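Computational Design of Enzyme (Synthetic construct, PDB 3TP4) is of unknown function but was computationally designed, probably to carry an activated serine in a catalytic triad on a glycosidase-type TIM-barrel scaffold. Local coordinates at residues P64-W69 with Y318-E323; T391-R396 with D417-A422; A7-D12 with F213-G218; L93-I98 with D156-D161; G184-S189 with L231-G236. One frame throughout, in Å; residues are numbered along the deposited sequence.

Interaction 1: P64-W69 with Y318-E323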
# COMPACT_ATOMS: atom_id res chain seq x y z
N PRO A 64 16.19 10.78 4.99
CA PRO A 64 15.58 9.53 5.47
C PRO A 64 15.94 8.38 4.54
O PRO A 64 16.30 8.61 3.38
CB PRO A 64 14.08 9.81 5.38
CG PRO A 64 13.95 10.93 4.39
CD PRO A 64 15.20 11.74 4.49
N ALA A 65 15.85 7.16 5.05
CA ALA A 65 16.09 5.97 4.23
C ALA A 65 14.89 5.71 3.33
O ALA A 65 15.03 5.12 2.25
CB ALA A 65 16.37 4.74 5.10
N VAL A 66 13.72 6.15 3.77
CA VAL A 66 12.50 5.98 2.96
C VAL A 66 11.90 7.35 2.61
O VAL A 66 11.69 8.18 3.48
CB VAL A 66 11.47 5.09 3.67
CG1 VAL A 66 10.08 5.28 3.06
CG2 VAL A 66 11.90 3.59 3.61
N PHE A 67 11.66 7.57 1.32
CA PHE A 67 11.03 8.80 0.84
C PHE A 67 9.59 8.46 0.47
O PHE A 67 9.36 7.69 -0.47
CB PHE A 67 11.74 9.31 -0.43
CG PHE A 67 13.12 9.92 -0.19
CD1 PHE A 67 14.13 9.18 0.40
CD2 PHE A 67 13.40 11.21 -0.62
CE1 PHE A 67 15.40 9.73 0.60
CE2 PHE A 67 14.67 11.77 -0.43
CZ PHE A 67 15.67 11.03 0.18
N GLY A 68 8.63 9.02 1.19
CA GLY A 68 7.23 8.75 0.90
C GLY A 68 6.59 9.83 0.03
O GLY A 68 7.00 10.98 0.09
N TRP A 69 5.60 9.44 -0.77
CA TRP A 69 4.90 10.35 -1.67
C TRP A 69 3.45 9.92 -1.85
O TRP A 69 3.13 8.74 -1.70
CB TRP A 69 5.53 10.30 -3.06
CG TRP A 69 6.98 10.33 -3.11
CD1 TRP A 69 7.81 9.28 -3.34
CD2 TRP A 69 7.81 11.49 -3.00
NE1 TRP A 69 9.11 9.71 -3.37
CE2 TRP A 69 9.14 11.06 -3.16
CE3 TRP A 69 7.56 12.85 -2.77
CZ2 TRP A 69 10.22 11.94 -3.09
CZ3 TRP A 69 8.63 13.72 -2.70
CH2 TRP A 69 9.95 13.27 -2.86
N TYR A 318 10.53 -0.73 8.04
CA TYR A 318 10.59 0.73 8.03
C TYR A 318 9.45 1.37 8.81
O TYR A 318 8.49 0.69 9.20
CB TYR A 318 10.66 1.28 6.59
CG TYR A 318 9.47 0.94 5.68
CD1 TYR A 318 9.50 -0.19 4.85
CD2 TYR A 318 8.35 1.77 5.61
CE1 TYR A 318 8.45 -0.50 4.01
CE2 TYR A 318 7.27 1.47 4.75
CZ TYR A 318 7.33 0.34 3.95
OH TYR A 318 6.28 0.01 3.12
N MSE A 319 9.57 2.66 9.05
CA MSE A 319 8.53 3.43 9.72
C MSE A 319 8.55 4.86 9.19
O MSE A 319 9.56 5.56 9.32
CB MSE A 319 8.76 3.42 11.24
CG MSE A 319 10.10 4.00 11.64
SE MSE A 319 10.51 3.56 13.50
CE MSE A 319 9.04 4.48 14.40
N GLU A 320 7.45 5.28 8.58
CA GLU A 320 7.38 6.56 7.89
C GLU A 320 6.47 7.52 8.66
O GLU A 320 5.38 7.14 9.08
CB GLU A 320 6.84 6.36 6.46
CG GLU A 320 6.83 7.66 5.66
CD GLU A 320 5.97 7.56 4.39
OE1 GLU A 320 5.81 6.45 3.84
OE2 GLU A 320 5.47 8.61 3.94
N THR A 321 6.93 8.75 8.85
CA THR A 321 6.09 9.76 9.50
C THR A 321 5.67 10.84 8.50
O THR A 321 6.14 10.87 7.36
CB THR A 321 6.77 10.38 10.75
OG1 THR A 321 5.77 10.92 11.63
CG2 THR A 321 7.73 11.50 10.34
N GLY A 322 4.80 11.74 8.94
CA GLY A 322 4.05 12.58 8.01
C GLY A 322 4.76 13.79 7.42
O GLY A 322 5.88 14.14 7.78
N GLU A 323 4.06 14.45 6.50
CA GLU A 323 4.62 15.57 5.75
C GLU A 323 4.83 16.83 6.60
O GLU A 323 4.03 17.15 7.47
CB GLU A 323 3.70 15.89 4.55
CG GLU A 323 4.31 16.84 3.53
CD GLU A 323 3.51 16.86 2.22
OE1 GLU A 323 2.31 16.54 2.26
OE2 GLU A 323 4.10 17.17 1.16
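V66 and E320 face each other with CA atoms 7.1 Å apart, on strands 66-69 and 318-321, whose axes come within 8.1 Å and run roughly the same way, 47° apart. At one end of the contact, V66 turns its CG2 branch onto Y318, 4.0 Å from Y318 CB; the two side chains meet at about a right angle. Y318 CG lies between its own backbone N and carbonyl carbon (chi1 60°), and the methyl rests on CB and the root of the ring, oblique to it. In this TIM-type barrel the two strands each pair with strand 32-37, not with each other, and their side chains meet on the inner side, where V66 and E320 also both touch T109 of strand 107-113. E320 reaches along an extended chain until its carboxylate lies against the backbone of G68, with OE2 3.5 Å from G68 CA. Glycine, with no side chain, lets the carboxylate come this close. OE2 is also hydrogen-bonded to H37 ND1 on the intervening strand, and together with S70, just beyond W69, this is consistent with the serine triad the design was aiming for. F67 and W69 point outward, onto helix 87-104.

Interaction 2: T391-R396 with D417-A422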
# COMPACT_ATOMS: atom_id res chain seq x y z
N THR A 391 -27.09 -9.15 -14.39
CA THR A 391 -25.84 -8.53 -13.98
C THR A 391 -24.73 -9.41 -14.56
O THR A 391 -24.97 -10.55 -14.91
CB THR A 391 -25.72 -8.43 -12.46
OG1 THR A 391 -24.48 -7.80 -12.13
CG2 THR A 391 -25.75 -9.81 -11.82
N THR A 392 -23.52 -8.87 -14.66
CA THR A 392 -22.44 -9.63 -15.27
C THR A 392 -21.57 -10.26 -14.20
O THR A 392 -21.08 -9.55 -13.33
CB THR A 392 -21.57 -8.73 -16.15
OG1 THR A 392 -22.40 -8.09 -17.12
CG2 THR A 392 -20.50 -9.54 -16.86
N VAL A 393 -21.40 -11.58 -14.26
CA VAL A 393 -20.45 -12.26 -13.39
C VAL A 393 -19.08 -12.20 -14.05
O VAL A 393 -18.93 -12.52 -15.24
CB VAL A 393 -20.82 -13.74 -13.18
CG1 VAL A 393 -19.75 -14.42 -12.34
CG2 VAL A 393 -22.19 -13.89 -12.51
N ARG A 394 -18.08 -11.76 -13.29
CA ARG A 394 -16.72 -11.70 -13.80
C ARG A 394 -15.82 -12.50 -12.89
O ARG A 394 -15.78 -12.26 -11.69
CB ARG A 394 -16.21 -10.25 -13.83
CG ARG A 394 -16.95 -9.34 -14.81
CD ARG A 394 -16.51 -7.87 -14.65
NE ARG A 394 -17.21 -7.00 -15.59
CZ ARG A 394 -18.40 -6.47 -15.37
NH1 ARG A 394 -19.04 -6.69 -14.23
NH2 ARG A 394 -18.97 -5.70 -16.29
N VAL A 395 -15.11 -13.46 -13.46
CA VAL A 395 -14.13 -14.23 -12.71
C VAL A 395 -12.73 -14.03 -13.29
O VAL A 395 -12.52 -14.12 -14.51
CB VAL A 395 -14.47 -15.74 -12.74
CG1 VAL A 395 -13.38 -16.53 -12.00
CG2 VAL A 395 -15.86 -16.00 -12.13
N ARG A 396 -11.79 -13.75 -12.40
CA ARG A 396 -10.37 -13.66 -12.75
C ARG A 396 -9.67 -14.96 -12.32
O ARG A 396 -9.72 -15.35 -11.16
CB ARG A 396 -9.74 -12.44 -12.06
CG ARG A 396 -8.22 -12.30 -12.20
CD ARG A 396 -7.78 -12.36 -13.64
NE ARG A 396 -6.33 -12.23 -13.77
CZ ARG A 396 -5.67 -12.26 -14.93
NH1 ARG A 396 -6.33 -12.43 -16.08
NH2 ARG A 396 -4.36 -12.13 -14.95
N ASP A 417 -28.86 -21.87 -10.30
CA ASP A 417 -28.37 -21.54 -11.63
C ASP A 417 -27.00 -22.14 -11.87
O ASP A 417 -26.19 -22.25 -10.95
CB ASP A 417 -28.32 -20.02 -11.80
CG ASP A 417 -29.03 -19.55 -13.05
OD1 ASP A 417 -29.02 -20.29 -14.05
OD2 ASP A 417 -29.60 -18.43 -13.01
N THR A 418 -26.74 -22.53 -13.11
CA THR A 418 -25.41 -22.96 -13.53
C THR A 418 -24.98 -22.20 -14.79
O THR A 418 -25.70 -22.18 -15.79
CB THR A 418 -25.39 -24.48 -13.77
OG1 THR A 418 -25.81 -25.14 -12.57
CG2 THR A 418 -23.99 -24.96 -14.14
N LEU A 419 -23.82 -21.55 -14.73
CA LEU A 419 -23.36 -20.71 -15.84
C LEU A 419 -22.04 -21.20 -16.41
O LEU A 419 -21.13 -21.53 -15.66
CB LEU A 419 -23.18 -19.26 -15.37
CG LEU A 419 -24.39 -18.67 -14.64
CD1 LEU A 419 -24.05 -17.30 -14.06
CD2 LEU A 419 -25.58 -18.59 -15.58
N ASP A 420 -21.95 -21.25 -17.73
CA ASP A 420 -20.70 -21.56 -18.40
C ASP A 420 -20.08 -20.23 -18.87
O ASP A 420 -20.64 -19.56 -19.73
CB ASP A 420 -20.98 -22.49 -19.58
CG ASP A 420 -19.72 -23.12 -20.14
OD1 ASP A 420 -18.69 -23.16 -19.43
OD2 ASP A 420 -19.77 -23.59 -21.30
N LEU A 421 -18.95 -19.83 -18.28
CA LEU A 421 -18.40 -18.51 -18.56
C LEU A 421 -17.51 -18.52 -19.80
O LEU A 421 -16.99 -19.56 -20.22
CB LEU A 421 -17.62 -17.93 -17.37
CG LEU A 421 -18.12 -18.10 -15.94
CD1 LEU A 421 -17.47 -17.05 -15.02
CD2 LEU A 421 -19.64 -18.06 -15.82
N ALA A 422 -17.35 -17.34 -20.38
CA ALA A 422 -16.60 -17.19 -21.62
C ALA A 422 -15.50 -16.16 -21.43
O ALA A 422 -15.73 -15.08 -20.86
CB ALA A 422 -17.53 -16.80 -22.76
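L419 is the first residue of 417-422 to meet the other strand: its CD1 lies 4.2 Å from V393 CG2. The setting is the Ig-like domain, where strands 391-398 and 414-423 both pair antiparallel with strand 429-433, one on each side of it. The two are therefore parallel to each other, and their side chains meet across the strand that separates them, with CA atoms no nearer than 8.4 Å, between V393 and L421. D420 turns outward, and at L421 the chain points inward again. The leucine CG is anti to its carbonyl carbon and beside the backbone N (chi1 -40°), and this carries CD1 over to both valines. Toward V393 the contact is loose, with L421 CD1 4.4 Å from V393 CG1. L421 also touches A431 on the intervening strand and V405 and V407 of strand 402-411, the neighbour on the other side of its own strand, while V395 rests on V375 and I377. V393, V395 and L421 are buried; L419 stands at the margin. The contact with V395 is much closer. L421 crosses it at about a right angle, and its CD1 presses to 3.5 Å from V395 CG2, tighter than usual for two methyl carbons.

Interaction 3: A7-D12 with F213-G218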
# COMPACT_ATOMS: atom_id res chain seq x y z
N ALA A 7 8.86 -15.21 -2.57
CA ALA A 7 7.49 -14.99 -2.98
C ALA A 7 7.32 -13.50 -3.21
O ALA A 7 7.52 -12.70 -2.29
CB ALA A 7 6.53 -15.47 -1.91
N ILE A 8 6.99 -13.13 -4.44
CA ILE A 8 6.78 -11.74 -4.79
C ILE A 8 5.54 -11.65 -5.65
O ILE A 8 5.32 -12.49 -6.52
CB ILE A 8 7.99 -11.15 -5.52
CG1 ILE A 8 7.69 -9.74 -6.03
CG2 ILE A 8 8.41 -12.04 -6.68
CD1 ILE A 8 8.94 -8.95 -6.52
N VAL A 9 4.71 -10.64 -5.41
CA VAL A 9 3.43 -10.52 -6.10
C VAL A 9 3.58 -10.51 -7.62
O VAL A 9 2.83 -11.18 -8.33
CB VAL A 9 2.67 -9.27 -5.60
CG1 VAL A 9 1.53 -8.91 -6.54
CG2 VAL A 9 2.13 -9.55 -4.18
N ASP A 10 4.56 -9.76 -8.10
CA ASP A 10 4.84 -9.72 -9.52
C ASP A 10 6.03 -10.63 -9.85
O ASP A 10 7.19 -10.24 -9.68
CB ASP A 10 5.11 -8.28 -9.97
CG ASP A 10 5.62 -8.20 -11.40
OD1 ASP A 10 5.42 -9.16 -12.17
OD2 ASP A 10 6.23 -7.17 -11.74
N ALA A 11 5.73 -11.85 -10.30
CA ALA A 11 6.77 -12.83 -10.59
C ALA A 11 7.70 -12.38 -11.72
O ALA A 11 8.78 -12.94 -11.89
CB ALA A 11 6.16 -14.20 -10.92
N ASP A 12 7.26 -11.37 -12.47
CA ASP A 12 8.06 -10.82 -13.57
C ASP A 12 8.72 -9.48 -13.22
O ASP A 12 9.17 -8.76 -14.12
CB ASP A 12 7.18 -10.61 -14.81
CG ASP A 12 6.75 -11.93 -15.45
OD1 ASP A 12 7.53 -12.90 -15.44
OD2 ASP A 12 5.62 -11.98 -15.97
N PHE A 213 6.99 -2.43 -9.22
CA PHE A 213 6.21 -2.25 -7.99
C PHE A 213 6.33 -3.44 -7.02
O PHE A 213 6.31 -4.62 -7.41
CB PHE A 213 4.72 -2.05 -8.29
CG PHE A 213 4.34 -0.65 -8.67
CD1 PHE A 213 5.29 0.34 -8.80
CD2 PHE A 213 3.01 -0.32 -8.88
CE1 PHE A 213 4.92 1.62 -9.14
CE2 PHE A 213 2.64 0.95 -9.23
CZ PHE A 213 3.60 1.93 -9.36
N LEU A 214 6.45 -3.09 -5.74
CA LEU A 214 6.14 -4.00 -4.64
C LEU A 214 4.82 -3.47 -4.07
O LEU A 214 4.59 -2.27 -4.06
CB LEU A 214 7.24 -3.96 -3.58
CG LEU A 214 8.62 -4.43 -4.05
CD1 LEU A 214 9.67 -4.33 -2.94
CD2 LEU A 214 8.54 -5.87 -4.60
N TYR A 215 3.96 -4.37 -3.61
CA TYR A 215 2.61 -3.97 -3.24
C TYR A 215 2.41 -3.98 -1.73
O TYR A 215 2.57 -5.00 -1.08
CB TYR A 215 1.57 -4.85 -3.95
CG TYR A 215 1.53 -4.57 -5.43
CD1 TYR A 215 2.32 -5.29 -6.33
CD2 TYR A 215 0.73 -3.55 -5.93
CE1 TYR A 215 2.29 -5.03 -7.68
CE2 TYR A 215 0.70 -3.27 -7.29
CZ TYR A 215 1.48 -4.01 -8.15
OH TYR A 215 1.45 -3.72 -9.49
N ALA A 216 2.06 -2.82 -1.19
CA ALA A 216 1.87 -2.69 0.25
C ALA A 216 0.39 -2.56 0.60
O ALA A 216 -0.40 -2.00 -0.17
CB ALA A 216 2.66 -1.48 0.79
N TRP A 217 0.03 -3.10 1.76
CA TRP A 217 -1.31 -3.00 2.31
C TRP A 217 -1.19 -2.88 3.82
O TRP A 217 -0.53 -3.68 4.46
CB TRP A 217 -2.11 -4.26 1.98
CG TRP A 217 -3.35 -4.48 2.84
CD1 TRP A 217 -4.61 -3.95 2.63
CD2 TRP A 217 -3.45 -5.29 4.02
NE1 TRP A 217 -5.48 -4.41 3.61
CE2 TRP A 217 -4.79 -5.22 4.48
CE3 TRP A 217 -2.53 -6.07 4.74
CZ2 TRP A 217 -5.22 -5.90 5.61
CZ3 TRP A 217 -2.96 -6.74 5.87
CH2 TRP A 217 -4.30 -6.65 6.30
N GLY A 218 -1.82 -1.86 4.38
CA GLY A 218 -1.92 -1.73 5.83
C GLY A 218 -3.33 -1.27 6.17
O GLY A 218 -3.80 -0.28 5.60
O HOH W 1 5.45 -7.35 -6.54
O HOH W 2 5.97 -5.13 -10.16
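Where I8 and V9 pack on L214 and Y215, the polar side of the contact is carried by water: two molecules converge on the carbonyl oxygen of F213 and link it to D10. The loop 7-12 joins strand 4-6 to helix 15-27 and lies against the start of strand 213-217, one of the parallel strands of the TIM barrel. Water 1 accepts from D10 N at 3.0 Å and donates to F213 O. Water 2 donates to F213 O at 2.8 Å, and its other bond, to D10 OD2, is short at 2.6 Å. F213 O is thus gripped by two donors, and D10 is tied to the strand through both its backbone and its carboxylate.

The apolar part is two pairs side by side, each crossing at about a right angle. The extended I8 chain puts CD1 against L214 CD2 at 3.7 Å, beside L20 and L21 of helix 15-27. V9 holds CG1 anti to its backbone N (chi1 165°), bringing it obliquely to the Y215 ring, 3.7 Å from CD1 and within touch of CE1. The ring is backed by Y197, V201 and L204 of helix 190-207. D241 ties the two segments together from outside, its carboxylate taking V9 N on one oxygen and Y215 N on the other. The loop itself is shaped by an Asx turn: D10 OD1 accepts from D12 N at 2.9 Å, the donor lying 57° above the carboxylate plane.

Interaction 4: L93-I98 with D156-D161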
# COMPACT_ATOMS: atom_id res chain seq x y z
N LEU A 93 7.56 15.51 -12.99
CA LEU A 93 8.10 16.06 -11.75
C LEU A 93 8.17 14.97 -10.66
O LEU A 93 9.21 14.79 -10.02
CB LEU A 93 7.22 17.21 -11.27
CG LEU A 93 7.31 18.53 -12.05
CD1 LEU A 93 6.23 19.49 -11.60
CD2 LEU A 93 8.69 19.16 -11.89
N PHE A 94 7.06 14.27 -10.48
CA PHE A 94 6.97 13.15 -9.53
C PHE A 94 8.14 12.23 -9.81
O PHE A 94 8.94 11.93 -8.92
CB PHE A 94 5.63 12.43 -9.74
CG PHE A 94 5.18 11.59 -8.57
CD1 PHE A 94 6.08 11.16 -7.60
CD2 PHE A 94 3.85 11.23 -8.45
CE1 PHE A 94 5.65 10.38 -6.52
CE2 PHE A 94 3.40 10.45 -7.37
CZ PHE A 94 4.31 10.03 -6.41
N ALA A 95 8.28 11.83 -11.07
CA ALA A 95 9.35 10.93 -11.48
C ALA A 95 10.72 11.51 -11.19
O ALA A 95 11.64 10.78 -10.84
CB ALA A 95 9.22 10.58 -12.96
N ASP A 96 10.86 12.82 -11.38
CA ASP A 96 12.13 13.49 -11.15
C ASP A 96 12.54 13.41 -9.67
O ASP A 96 13.69 13.13 -9.33
CB ASP A 96 12.06 14.95 -11.60
CG ASP A 96 13.36 15.70 -11.35
OD1 ASP A 96 14.41 15.26 -11.87
OD2 ASP A 96 13.33 16.73 -10.64
N TYR A 97 11.58 13.67 -8.79
CA TYR A 97 11.82 13.62 -7.36
C TYR A 97 12.12 12.20 -6.88
O TYR A 97 12.89 12.01 -5.94
CB TYR A 97 10.64 14.21 -6.60
CG TYR A 97 10.65 15.72 -6.50
CD1 TYR A 97 11.09 16.51 -7.56
CD2 TYR A 97 10.23 16.36 -5.34
CE1 TYR A 97 11.09 17.89 -7.47
CE2 TYR A 97 10.23 17.73 -5.24
CZ TYR A 97 10.67 18.49 -6.30
OH TYR A 97 10.66 19.86 -6.18
N ILE A 98 11.50 11.21 -7.52
CA ILE A 98 11.77 9.80 -7.21
C ILE A 98 13.18 9.45 -7.65
O ILE A 98 13.91 8.73 -6.94
CB ILE A 98 10.76 8.85 -7.91
CG1 ILE A 98 9.43 8.82 -7.15
CG2 ILE A 98 11.32 7.43 -8.02
CD1 ILE A 98 8.29 8.12 -7.90
N ASP A 156 6.57 3.78 -15.17
CA ASP A 156 7.49 3.65 -16.31
C ASP A 156 8.49 4.81 -16.42
O ASP A 156 9.60 4.63 -16.93
CB ASP A 156 6.71 3.50 -17.63
CG ASP A 156 7.63 3.36 -18.84
OD1 ASP A 156 8.33 2.32 -18.94
OD2 ASP A 156 7.65 4.27 -19.69
N ALA A 157 8.10 5.99 -15.94
CA ALA A 157 8.98 7.16 -15.97
C ALA A 157 10.03 7.17 -14.84
O ALA A 157 11.04 7.86 -14.92
CB ALA A 157 8.14 8.44 -15.93
N SER A 158 9.78 6.40 -13.79
CA SER A 158 10.73 6.35 -12.67
C SER A 158 11.91 5.45 -13.01
O SER A 158 11.98 4.30 -12.59
CB SER A 158 10.03 5.87 -11.39
OG SER A 158 9.00 6.78 -11.05
N ARG A 159 12.83 6.01 -13.79
CA ARG A 159 13.99 5.29 -14.29
C ARG A 159 15.26 6.09 -14.00
O ARG A 159 15.26 7.31 -14.10
CB ARG A 159 13.89 5.10 -15.80
CG ARG A 159 12.76 4.18 -16.25
CD ARG A 159 12.75 4.03 -17.78
NE ARG A 159 11.72 3.10 -18.24
CZ ARG A 159 11.93 1.82 -18.55
NH1 ARG A 159 13.15 1.30 -18.46
NH2 ARG A 159 10.92 1.07 -18.96
N ARG A 160 16.32 5.38 -13.65
CA ARG A 160 17.62 6.01 -13.51
C ARG A 160 18.14 6.46 -14.88
O ARG A 160 17.58 6.09 -15.92
CB ARG A 160 18.60 5.06 -12.85
CG ARG A 160 18.11 4.58 -11.49
CD ARG A 160 19.25 4.13 -10.61
NE ARG A 160 19.54 2.71 -10.75
CZ ARG A 160 19.60 1.87 -9.72
NH1 ARG A 160 19.37 2.31 -8.49
NH2 ARG A 160 19.87 0.59 -9.93
N ASP A 161 19.20 7.26 -14.88
CA ASP A 161 19.75 7.81 -16.11
C ASP A 161 20.15 6.70 -17.07
O ASP A 161 20.01 6.84 -18.29
CB ASP A 161 20.97 8.69 -15.82
CG ASP A 161 20.61 9.93 -15.02
OD1 ASP A 161 19.43 10.36 -15.07
OD2 ASP A 161 21.50 10.49 -14.35
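A95 and A157 meet methyl to methyl, CB to CB at 3.8 Å, on neighbouring helices of the TIM barrel's outer layer: helix 87-104 follows strand 66-70, and helix 141-157 comes after strand 107-113. The backbones are close here, with the CA atoms of A95 and S158 only 4.9 Å apart, as small side chains on both sides permit. One turn further along the first helix, I98 straddles S158 with two of its branches. Its CD1 lies 3.5 Å from S158 OG, while CG2, anti to the backbone N of I98, lies 3.9 Å from S158 CB.

This is apolar contact against a hydroxyl whose polar end is engaged elsewhere: S158 OG is hydrogen-bonded to L154 O, back in its own helix. OG stands beside the backbone N of S158 (chi1 -61°), turned back toward that helix. I98 also packs on L154, and both I98 and S158 touch I168 on the barrel strand beneath.

S158 is where the chain leaves helix 141-157, at the centre of an inverse gamma turn closed by a weak bond from R159 N to A157 O. Beyond the turn, R99 of the first helix binds both R159 O and the carboxylate of D161, adding polar links between the helix and the departing chain. R159 folds back over the helix end. Its NH2 forms a salt bridge with D156 OD1 at 2.9 Å, nearly straight at 171° and on the syn side of the carboxylate.

Interaction 5: G184-S189 with L231-G236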
# COMPACT_ATOMS: atom_id res chain seq x y z
N GLY A 184 -13.38 3.20 6.79
CA GLY A 184 -14.70 2.71 7.14
C GLY A 184 -15.41 1.94 6.03
O GLY A 184 -16.06 0.92 6.28
N ALA A 185 -15.30 2.41 4.79
CA ALA A 185 -15.97 1.72 3.69
C ALA A 185 -15.42 0.31 3.49
O ALA A 185 -16.16 -0.63 3.23
CB ALA A 185 -15.88 2.53 2.40
N ALA A 186 -14.11 0.16 3.64
CA ALA A 186 -13.46 -1.14 3.44
C ALA A 186 -13.87 -2.14 4.52
O ALA A 186 -14.13 -3.32 4.25
CB ALA A 186 -11.92 -0.99 3.38
N TYR A 187 -13.94 -1.67 5.76
CA TYR A 187 -14.40 -2.52 6.85
C TYR A 187 -15.89 -2.85 6.70
O TYR A 187 -16.34 -3.96 7.05
CB TYR A 187 -14.10 -1.86 8.20
CG TYR A 187 -12.68 -2.10 8.63
CD1 TYR A 187 -11.67 -1.24 8.23
CD2 TYR A 187 -12.34 -3.21 9.38
CE1 TYR A 187 -10.36 -1.46 8.61
CE2 TYR A 187 -11.04 -3.44 9.76
CZ TYR A 187 -10.05 -2.56 9.37
OH TYR A 187 -8.75 -2.79 9.74
N GLY A 188 -16.65 -1.90 6.18
CA GLY A 188 -18.08 -2.10 5.98
C GLY A 188 -18.37 -3.11 4.88
O GLY A 188 -19.34 -3.87 4.97
N SER A 189 -17.52 -3.14 3.85
CA SER A 189 -17.68 -4.08 2.75
C SER A 189 -16.32 -4.64 2.31
O SER A 189 -15.77 -4.22 1.29
CB SER A 189 -18.37 -3.41 1.56
OG SER A 189 -18.75 -4.39 0.61
N LEU A 231 -6.93 -8.69 9.78
CA LEU A 231 -7.06 -9.32 8.46
C LEU A 231 -8.41 -9.15 7.76
O LEU A 231 -8.60 -9.69 6.67
CB LEU A 231 -6.72 -10.80 8.53
CG LEU A 231 -5.29 -11.11 8.97
CD1 LEU A 231 -5.16 -12.61 9.23
CD2 LEU A 231 -4.28 -10.63 7.92
N ARG A 232 -9.33 -8.40 8.36
CA ARG A 232 -10.66 -8.25 7.76
C ARG A 232 -10.62 -7.87 6.28
O ARG A 232 -11.37 -8.43 5.47
CB ARG A 232 -11.52 -7.24 8.54
CG ARG A 232 -12.44 -7.91 9.57
CD ARG A 232 -12.97 -6.93 10.63
NE ARG A 232 -14.17 -6.21 10.19
CZ ARG A 232 -14.91 -5.44 10.98
NH1 ARG A 232 -14.59 -5.27 12.26
NH2 ARG A 232 -15.99 -4.83 10.48
N THR A 233 -9.74 -6.94 5.92
CA THR A 233 -9.69 -6.41 4.56
C THR A 233 -8.50 -6.92 3.75
O THR A 233 -8.19 -6.37 2.68
CB THR A 233 -9.68 -4.86 4.58
OG1 THR A 233 -8.46 -4.38 5.15
CG2 THR A 233 -10.87 -4.33 5.41
N TYR A 234 -7.83 -7.96 4.24
CA TYR A 234 -6.63 -8.49 3.59
C TYR A 234 -6.90 -8.97 2.17
O TYR A 234 -7.76 -9.82 1.96
CB TYR A 234 -6.09 -9.64 4.42
CG TYR A 234 -4.81 -10.25 3.89
CD1 TYR A 234 -3.69 -9.46 3.65
CD2 TYR A 234 -4.71 -11.63 3.67
CE1 TYR A 234 -2.51 -10.02 3.18
CE2 TYR A 234 -3.53 -12.20 3.21
CZ TYR A 234 -2.44 -11.38 2.96
OH TYR A 234 -1.26 -11.93 2.50
N PRO A 235 -6.17 -8.45 1.18
CA PRO A 235 -6.43 -8.84 -0.22
C PRO A 235 -5.99 -10.26 -0.57
O PRO A 235 -6.49 -10.82 -1.55
CB PRO A 235 -5.62 -7.81 -1.03
CG PRO A 235 -5.43 -6.67 -0.13
CD PRO A 235 -5.27 -7.29 1.25
N GLY A 236 -5.07 -10.84 0.19
CA GLY A 236 -4.62 -12.20 -0.08
C GLY A 236 -3.13 -12.30 -0.37
O GLY A 236 -2.51 -11.34 -0.84
O HOH W 3 -8.42 -5.10 7.92
O HOH W 4 -15.07 -6.60 7.98
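Y187 and T233 make a CH-pi contact in the TIM barrel, between the short helix 184-188, after strand 168-174, and the segment 231-236, beyond strand 213-217 and helix 227-230. T233 CG2 sits over the middle of the Y187 ring, 4.1 Å from its centroid and only 4° off the normal. The same methyl touches the helix backbone, 3.6 Å from A186 O, and lies 4.0 Å from A186 CB. With OG1 between the backbone N and carbonyl carbon of T233 (chi1 67°), CG2 lies anti to the carbonyl carbon and is the branch laid on the ring.

Van der Waals contact at the ring's rim comes from R232, whose chain bends at chi3 and crosses the tyrosine at about a right angle. R232 NE lies near the ring plane, 3.6 Å from Y187 CD2. The ring presents its edge, at CD2, to a face of the guanidinium, with the planes 82° apart. W182 stacks on the Y187 ring.

Polar links are indirect. A water between Y187 O and R232 NE is modelled too close to the arginine to be relied on. Y187 OH has P219 O as a direct partner, and it bonds weakly to a second water, which accepts from T233 N at 3.0 Å.

Interactions 1, 3, 4 and 5 all belong to the TIM barrel, while interaction 2 lies apart in the Ig-like domain, its centre about 43 Å from that of interaction 1. Interactions 1 and 3, whose touching residues are all buried, reach the same barrel sheet: one places a carboxylate among barrel strands, the other sets a loop against a strand's start, with two waters between them. Interactions 2 and 4 each include one partly exposed residue, L419 and A157. Interaction 4, on the helical layer, touches interaction 1 where W69 packs against F94 and I98; W217 similarly joins interactions 3 and 5. Interaction 2 is purely aliphatic; interaction 5, with the exposed R232, mixes ring, guanidinium and water contacts.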